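Local coordinates for protein putative alpha-L-fucosidase (Bacteroides thetaiotaomicron, PDB 3EYP) that probably acts as an alpha-L-fucosidase, a family 29 glycoside hydrolase that would cleave alpha-linked L-fucose from glycans, at residues A[139-150]-A[173-184]. Numbering follows the deposited sequence.
Sequences TERYKEYYAHQL and LTTPVYRHWYKI
Successive outer helices of the TIM-type barrel, 139-155 and 175-188, meet here; their segments 139-150 and 175-184 run at 16°, axes 9.9 Å apart, with W181 set as a knob among K143, Y146, A147 and L150. The CG of W181 lies anti to its carbonyl carbon (chi1 -58°), which sends the indole across to the first helix. There NE1 donates an almost straight hydrogen bond of 3.2 Å to K143 O, in the ring plane and on a carbonyl lone pair, while the same oxygen still accepts from A147 N within the helix. Y146 stacks over one indole face, its ring centroid 3.8 Å from that of the six-membered ring and the planes tilted 29°; V177 CG1 covers the opposite face. Strand 162-164 lies between the two helices in the chain, in the alternating beta/alpha order of a TIM barrel, and Y146 OH reaches inward to L124 O at the end of strand 119-124. A leucine in place of W181 would probably leave the Y146 ring without its stacking partner and K143 O without its second donor. A147, merely a methyl, fits where the backbones come closest, CA 5.9 Å from W181 CA. Toward solvent, K143 packs CG 3.7 Å from H180 CD2, then bends so that NZ meets E140 OE2 (2.7 Å).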
loop_
_atom_site.group_PDB
_atom_site.type_symbol
_atom_site.label_atom_id
_atom_site.label_comp_id
_atom_site.label_asym_id
_atom_site.label_seq_id
_atom_site.Cartn_x
_atom_site.Cartn_y
_atom_site.Cartn_z
ATOM N N THR A 139 -23.940 21.031 -3.205
ATOM C CA THR A 139 -22.718 20.372 -3.707
ATOM C C THR A 139 -21.733 21.451 -4.100
ATOM O O THR A 139 -20.575 21.378 -3.771
ATOM C CB THR A 139 -23.017 19.311 -4.833
ATOM O OG1 THR A 139 -23.814 18.275 -4.246
ATOM C CG2 THR A 139 -21.728 18.671 -5.402
ATOM N N GLU A 140 -22.234 22.493 -4.735
ATOM C CA GLU A 140 -21.389 23.565 -5.245
ATOM C C GLU A 140 -20.707 24.285 -4.079
ATOM O O GLU A 140 -19.541 24.749 -4.148
ATOM C CB GLU A 140 -22.214 24.586 -6.037
ATOM C CG GLU A 140 -21.438 25.720 -6.652
ATOM C CD GLU A 140 -20.498 25.227 -7.762
ATOM O OE1 GLU A 140 -20.557 24.015 -8.141
ATOM O OE2 GLU A 140 -19.681 26.048 -8.229
ATOM N N ARG A 141 -21.465 24.399 -3.014
ATOM C CA ARG A 141 -21.002 25.122 -1.823
ATOM C C ARG A 141 -19.925 24.284 -1.128
ATOM O O ARG A 141 -18.903 24.764 -0.647
ATOM C CB ARG A 141 -22.138 25.385 -0.826
ATOM C CG ARG A 141 -22.982 26.650 -0.975
ATOM C CD ARG A 141 -23.948 26.742 0.292
ATOM N NE ARG A 141 -23.754 27.894 1.174
ATOM C CZ ARG A 141 -23.588 27.860 2.500
ATOM N NH1 ARG A 141 -23.567 26.711 3.171
ATOM N NH2 ARG A 141 -23.450 29.003 3.160
ATOM N N TYR A 142 -20.202 23.007 -1.075
ATOM C CA TYR A 142 -19.358 22.089 -0.348
ATOM C C TYR A 142 -18.053 21.962 -1.131
ATOM O O TYR A 142 -16.971 21.794 -0.581
ATOM C CB TYR A 142 -20.017 20.728 -0.185
ATOM C CG TYR A 142 -19.047 19.741 0.473
ATOM C CD1 TYR A 142 -18.776 19.818 1.840
ATOM C CD2 TYR A 142 -18.345 18.797 -0.266
ATOM C CE1 TYR A 142 -17.899 18.961 2.448
ATOM C CE2 TYR A 142 -17.431 17.954 0.344
ATOM C CZ TYR A 142 -17.222 18.041 1.721
ATOM O OH TYR A 142 -16.350 17.191 2.388
ATOM N N LYS A 143 -18.187 22.001 -2.451
ATOM C CA LYS A 143 -17.014 21.957 -3.331
ATOM C C LYS A 143 -16.079 23.075 -2.951
ATOM O O LYS A 143 -14.872 22.867 -2.809
ATOM C CB LYS A 143 -17.389 22.098 -4.809
ATOM C CG LYS A 143 -16.212 22.509 -5.716
ATOM C CD LYS A 143 -16.622 22.807 -7.131
ATOM C CE LYS A 143 -17.265 24.179 -7.270
ATOM N NZ LYS A 143 -17.452 24.538 -8.712
ATOM N N GLU A 144 -16.606 24.277 -2.766
ATOM C CA GLU A 144 -15.716 25.395 -2.365
ATOM C C GLU A 144 -15.131 25.241 -0.964
ATOM O O GLU A 144 -13.989 25.563 -0.745
ATOM C CB GLU A 144 -16.405 26.774 -2.454
ATOM C CG GLU A 144 -17.008 27.055 -3.786
ATOM C CD GLU A 144 -15.977 27.024 -4.918
ATOM O OE1 GLU A 144 -14.795 27.441 -4.717
ATOM O OE2 GLU A 144 -16.364 26.547 -6.013
ATOM N N TYR A 145 -15.945 24.752 -0.025
ATOM C CA TYR A 145 -15.506 24.540 1.382
ATOM C C TYR A 145 -14.313 23.584 1.415
ATOM O O TYR A 145 -13.230 23.842 1.990
ATOM C CB TYR A 145 -16.648 23.927 2.247
ATOM C CG TYR A 145 -16.228 23.375 3.630
ATOM C CD1 TYR A 145 -15.751 24.224 4.617
ATOM C CD2 TYR A 145 -16.329 22.018 3.941
ATOM C CE1 TYR A 145 -15.373 23.760 5.844
ATOM C CE2 TYR A 145 -15.946 21.533 5.169
ATOM C CZ TYR A 145 -15.460 22.409 6.125
ATOM O OH TYR A 145 -15.118 22.009 7.380
ATOM N N TYR A 146 -14.542 22.467 0.776
ATOM C CA TYR A 146 -13.516 21.423 0.700
ATOM C C TYR A 146 -12.243 21.985 0.059
ATOM O O TYR A 146 -11.139 21.739 0.506
ATOM C CB TYR A 146 -14.019 20.189 -0.076
ATOM C CG TYR A 146 -13.080 18.973 0.022
ATOM C CD1 TYR A 146 -13.308 17.972 0.916
ATOM C CD2 TYR A 146 -11.980 18.846 -0.847
ATOM C CE1 TYR A 146 -12.466 16.874 0.998
ATOM C CE2 TYR A 146 -11.153 17.774 -0.771
ATOM C CZ TYR A 146 -11.400 16.782 0.113
ATOM O OH TYR A 146 -10.523 15.702 0.168
ATOM N N ALA A 147 -12.421 22.744 -1.012
ATOM C CA ALA A 147 -11.280 23.337 -1.737
ATOM C C ALA A 147 -10.489 24.263 -0.846
ATOM O O ALA A 147 -9.255 24.279 -0.892
ATOM C CB ALA A 147 -11.730 24.062 -3.039
ATOM N N HIS A 148 -11.198 24.993 0.002
ATOM C CA HIS A 148 -10.533 25.910 0.928
ATOM C C HIS A 148 -9.657 25.126 1.861
ATOM O O HIS A 148 -8.558 25.486 2.131
ATOM C CB HIS A 148 -11.518 26.770 1.727
ATOM C CG HIS A 148 -12.114 27.897 0.935
ATOM N ND1 HIS A 148 -11.343 28.803 0.224
ATOM C CD2 HIS A 148 -13.395 28.301 0.790
ATOM C CE1 HIS A 148 -12.141 29.687 -0.361
ATOM N NE2 HIS A 148 -13.395 29.404 -0.039
ATOM N N GLN A 149 -10.218 24.079 2.422
ATOM C CA GLN A 149 -9.514 23.246 3.402
ATOM C C GLN A 149 -8.311 22.529 2.799
ATOM O O GLN A 149 -7.244 22.407 3.404
ATOM C CB GLN A 149 -10.484 22.259 4.037
ATOM C CG GLN A 149 -11.517 22.951 4.909
ATOM C CD GLN A 149 -12.108 22.053 5.996
ATOM O OE1 GLN A 149 -12.503 20.891 5.739
ATOM N NE2 GLN A 149 -12.234 22.620 7.224
ATOM N N LEU A 150 -8.534 22.063 1.571
ATOM C CA LEU A 150 -7.504 21.416 0.777
ATOM C C LEU A 150 -6.343 22.383 0.602
ATOM O O LEU A 150 -5.195 22.060 0.864
ATOM C CB LEU A 150 -8.113 20.861 -0.547
ATOM C CG LEU A 150 -7.376 19.768 -1.290
ATOM C CD1 LEU A 150 -6.914 18.627 -0.395
ATOM C CD2 LEU A 150 -8.135 19.357 -2.632
ATOM N N LEU A 173 -20.905 13.313 -5.252
ATOM C CA LEU A 173 -19.775 14.118 -5.702
ATOM C C LEU A 173 -19.411 13.748 -7.155
ATOM O O LEU A 173 -19.175 12.594 -7.491
ATOM C CB LEU A 173 -18.582 13.928 -4.772
ATOM C CG LEU A 173 -18.902 14.221 -3.312
ATOM C CD1 LEU A 173 -17.648 13.948 -2.467
ATOM C CD2 LEU A 173 -19.303 15.678 -3.207
ATOM N N THR A 174 -19.432 14.753 -8.004
ATOM C CA THR A 174 -19.258 14.562 -9.442
ATOM C C THR A 174 -17.848 14.734 -9.878
ATOM O O THR A 174 -17.036 15.335 -9.198
ATOM C CB THR A 174 -20.064 15.592 -10.249
ATOM O OG1 THR A 174 -19.601 16.902 -9.944
ATOM C CG2 THR A 174 -21.520 15.502 -9.943
ATOM N N THR A 175 -17.579 14.303 -11.108
ATOM C CA THR A 175 -16.194 14.335 -11.591
ATOM C C THR A 175 -15.632 15.751 -11.594
ATOM O O THR A 175 -14.495 15.973 -11.171
ATOM C CB THR A 175 -16.024 13.597 -12.971
ATOM O OG1 THR A 175 -16.396 12.271 -12.746
ATOM C CG2 THR A 175 -14.589 13.496 -13.428
ATOM N N PRO A 176 -16.424 16.733 -12.054
ATOM C CA PRO A 176 -15.897 18.104 -12.103
ATOM C C PRO A 176 -15.564 18.717 -10.729
ATOM O O PRO A 176 -14.696 19.561 -10.634
ATOM C CB PRO A 176 -17.032 18.888 -12.785
ATOM C CG PRO A 176 -17.712 17.842 -13.691
ATOM C CD PRO A 176 -17.692 16.601 -12.793
ATOM N N VAL A 177 -16.259 18.273 -9.712
ATOM C CA VAL A 177 -15.924 18.615 -8.304
ATOM C C VAL A 177 -14.515 18.116 -7.915
ATOM O O VAL A 177 -13.658 18.872 -7.464
ATOM C CB VAL A 177 -16.941 18.001 -7.321
ATOM C CG1 VAL A 177 -16.445 18.069 -5.835
ATOM C CG2 VAL A 177 -18.307 18.669 -7.458
ATOM N N TYR A 178 -14.284 16.837 -8.139
ATOM C CA TYR A 178 -12.969 16.251 -7.875
ATOM C C TYR A 178 -11.884 16.928 -8.738
ATOM O O TYR A 178 -10.710 17.046 -8.317
ATOM C CB TYR A 178 -12.963 14.724 -8.100
ATOM C CG TYR A 178 -13.670 13.906 -7.080
ATOM C CD1 TYR A 178 -13.043 13.533 -5.893
ATOM C CD2 TYR A 178 -14.960 13.399 -7.340
ATOM C CE1 TYR A 178 -13.695 12.690 -4.956
ATOM C CE2 TYR A 178 -15.616 12.655 -6.409
ATOM C CZ TYR A 178 -14.989 12.282 -5.219
ATOM O OH TYR A 178 -15.659 11.471 -4.331
ATOM N N ARG A 179 -12.261 17.409 -9.932
ATOM C CA ARG A 179 -11.272 18.112 -10.793
ATOM C C ARG A 179 -10.715 19.342 -10.096
ATOM O O ARG A 179 -9.501 19.582 -10.055
ATOM C CB ARG A 179 -11.858 18.558 -12.128
ATOM C CG ARG A 179 -10.797 19.041 -13.146
ATOM C CD ARG A 179 -11.434 19.379 -14.503
ATOM N NE ARG A 179 -12.385 20.495 -14.462
ATOM C CZ ARG A 179 -13.701 20.462 -14.710
ATOM N NH1 ARG A 179 -14.426 21.625 -14.659
ATOM N NH2 ARG A 179 -14.301 19.351 -15.063
ATOM N N HIS A 180 -11.657 20.148 -9.645
ATOM C CA HIS A 180 -11.366 21.360 -8.891
ATOM C C HIS A 180 -10.371 21.041 -7.776
ATOM O O HIS A 180 -9.350 21.711 -7.607
ATOM C CB HIS A 180 -12.676 21.981 -8.361
ATOM C CG HIS A 180 -12.515 23.336 -7.750
ATOM N ND1 HIS A 180 -11.982 24.411 -8.436
ATOM C CD2 HIS A 180 -12.871 23.805 -6.528
ATOM C CE1 HIS A 180 -11.986 25.474 -7.644
ATOM N NE2 HIS A 180 -12.518 25.131 -6.481
ATOM N N TRP A 181 -10.635 19.953 -7.081
ATOM C CA TRP A 181 -9.737 19.508 -5.988
ATOM C C TRP A 181 -8.378 18.984 -6.438
ATOM O O TRP A 181 -7.317 19.323 -5.895
ATOM C CB TRP A 181 -10.410 18.491 -5.107
ATOM C CG TRP A 181 -11.689 18.953 -4.480
ATOM C CD1 TRP A 181 -12.129 20.223 -4.330
ATOM C CD2 TRP A 181 -12.707 18.103 -3.944
ATOM N NE1 TRP A 181 -13.376 20.234 -3.707
ATOM C CE2 TRP A 181 -13.752 18.933 -3.481
ATOM C CE3 TRP A 181 -12.849 16.731 -3.838
ATOM C CZ2 TRP A 181 -14.889 18.428 -2.870
ATOM C CZ3 TRP A 181 -14.007 16.220 -3.194
ATOM C CH2 TRP A 181 -15.004 17.066 -2.748
ATOM N N TYR A 182 -8.421 18.182 -7.463
ATOM C CA TYR A 182 -7.203 17.612 -8.067
ATOM C C TYR A 182 -6.199 18.679 -8.526
ATOM O O TYR A 182 -5.003 18.558 -8.300
ATOM C CB TYR A 182 -7.610 16.757 -9.258
ATOM C CG TYR A 182 -6.524 16.465 -10.223
ATOM C CD1 TYR A 182 -5.584 15.492 -9.942
ATOM C CD2 TYR A 182 -6.475 17.115 -11.458
ATOM C CE1 TYR A 182 -4.623 15.176 -10.846
ATOM C CE2 TYR A 182 -5.529 16.819 -12.364
ATOM C CZ TYR A 182 -4.591 15.844 -12.065
ATOM O OH TYR A 182 -3.605 15.540 -12.982
ATOM N N LYS A 183 -6.721 19.756 -9.102
ATOM C CA LYS A 183 -5.876 20.861 -9.588
ATOM C C LYS A 183 -5.108 21.498 -8.442
ATOM O O LYS A 183 -3.921 21.886 -8.554
ATOM C CB LYS A 183 -6.726 21.925 -10.340
ATOM C CG LYS A 183 -7.198 21.438 -11.729
ATOM C CD LYS A 183 -7.975 22.514 -12.530
ATOM C CE LYS A 183 -7.317 23.896 -12.501
ATOM N NZ LYS A 183 -6.692 24.395 -13.825
ATOM N N ILE A 184 -5.767 21.563 -7.296
ATOM C CA ILE A 184 -5.111 22.100 -6.097
ATOM C C ILE A 184 -3.997 21.217 -5.656
ATOM O O ILE A 184 -2.882 21.665 -5.438
ATOM C CB ILE A 184 -6.099 22.364 -4.932
ATOM C CG1 ILE A 184 -7.028 23.504 -5.344
ATOM C CG2 ILE A 184 -5.337 22.607 -3.628
ATOM C CD1 ILE A 184 -8.429 23.421 -4.805
#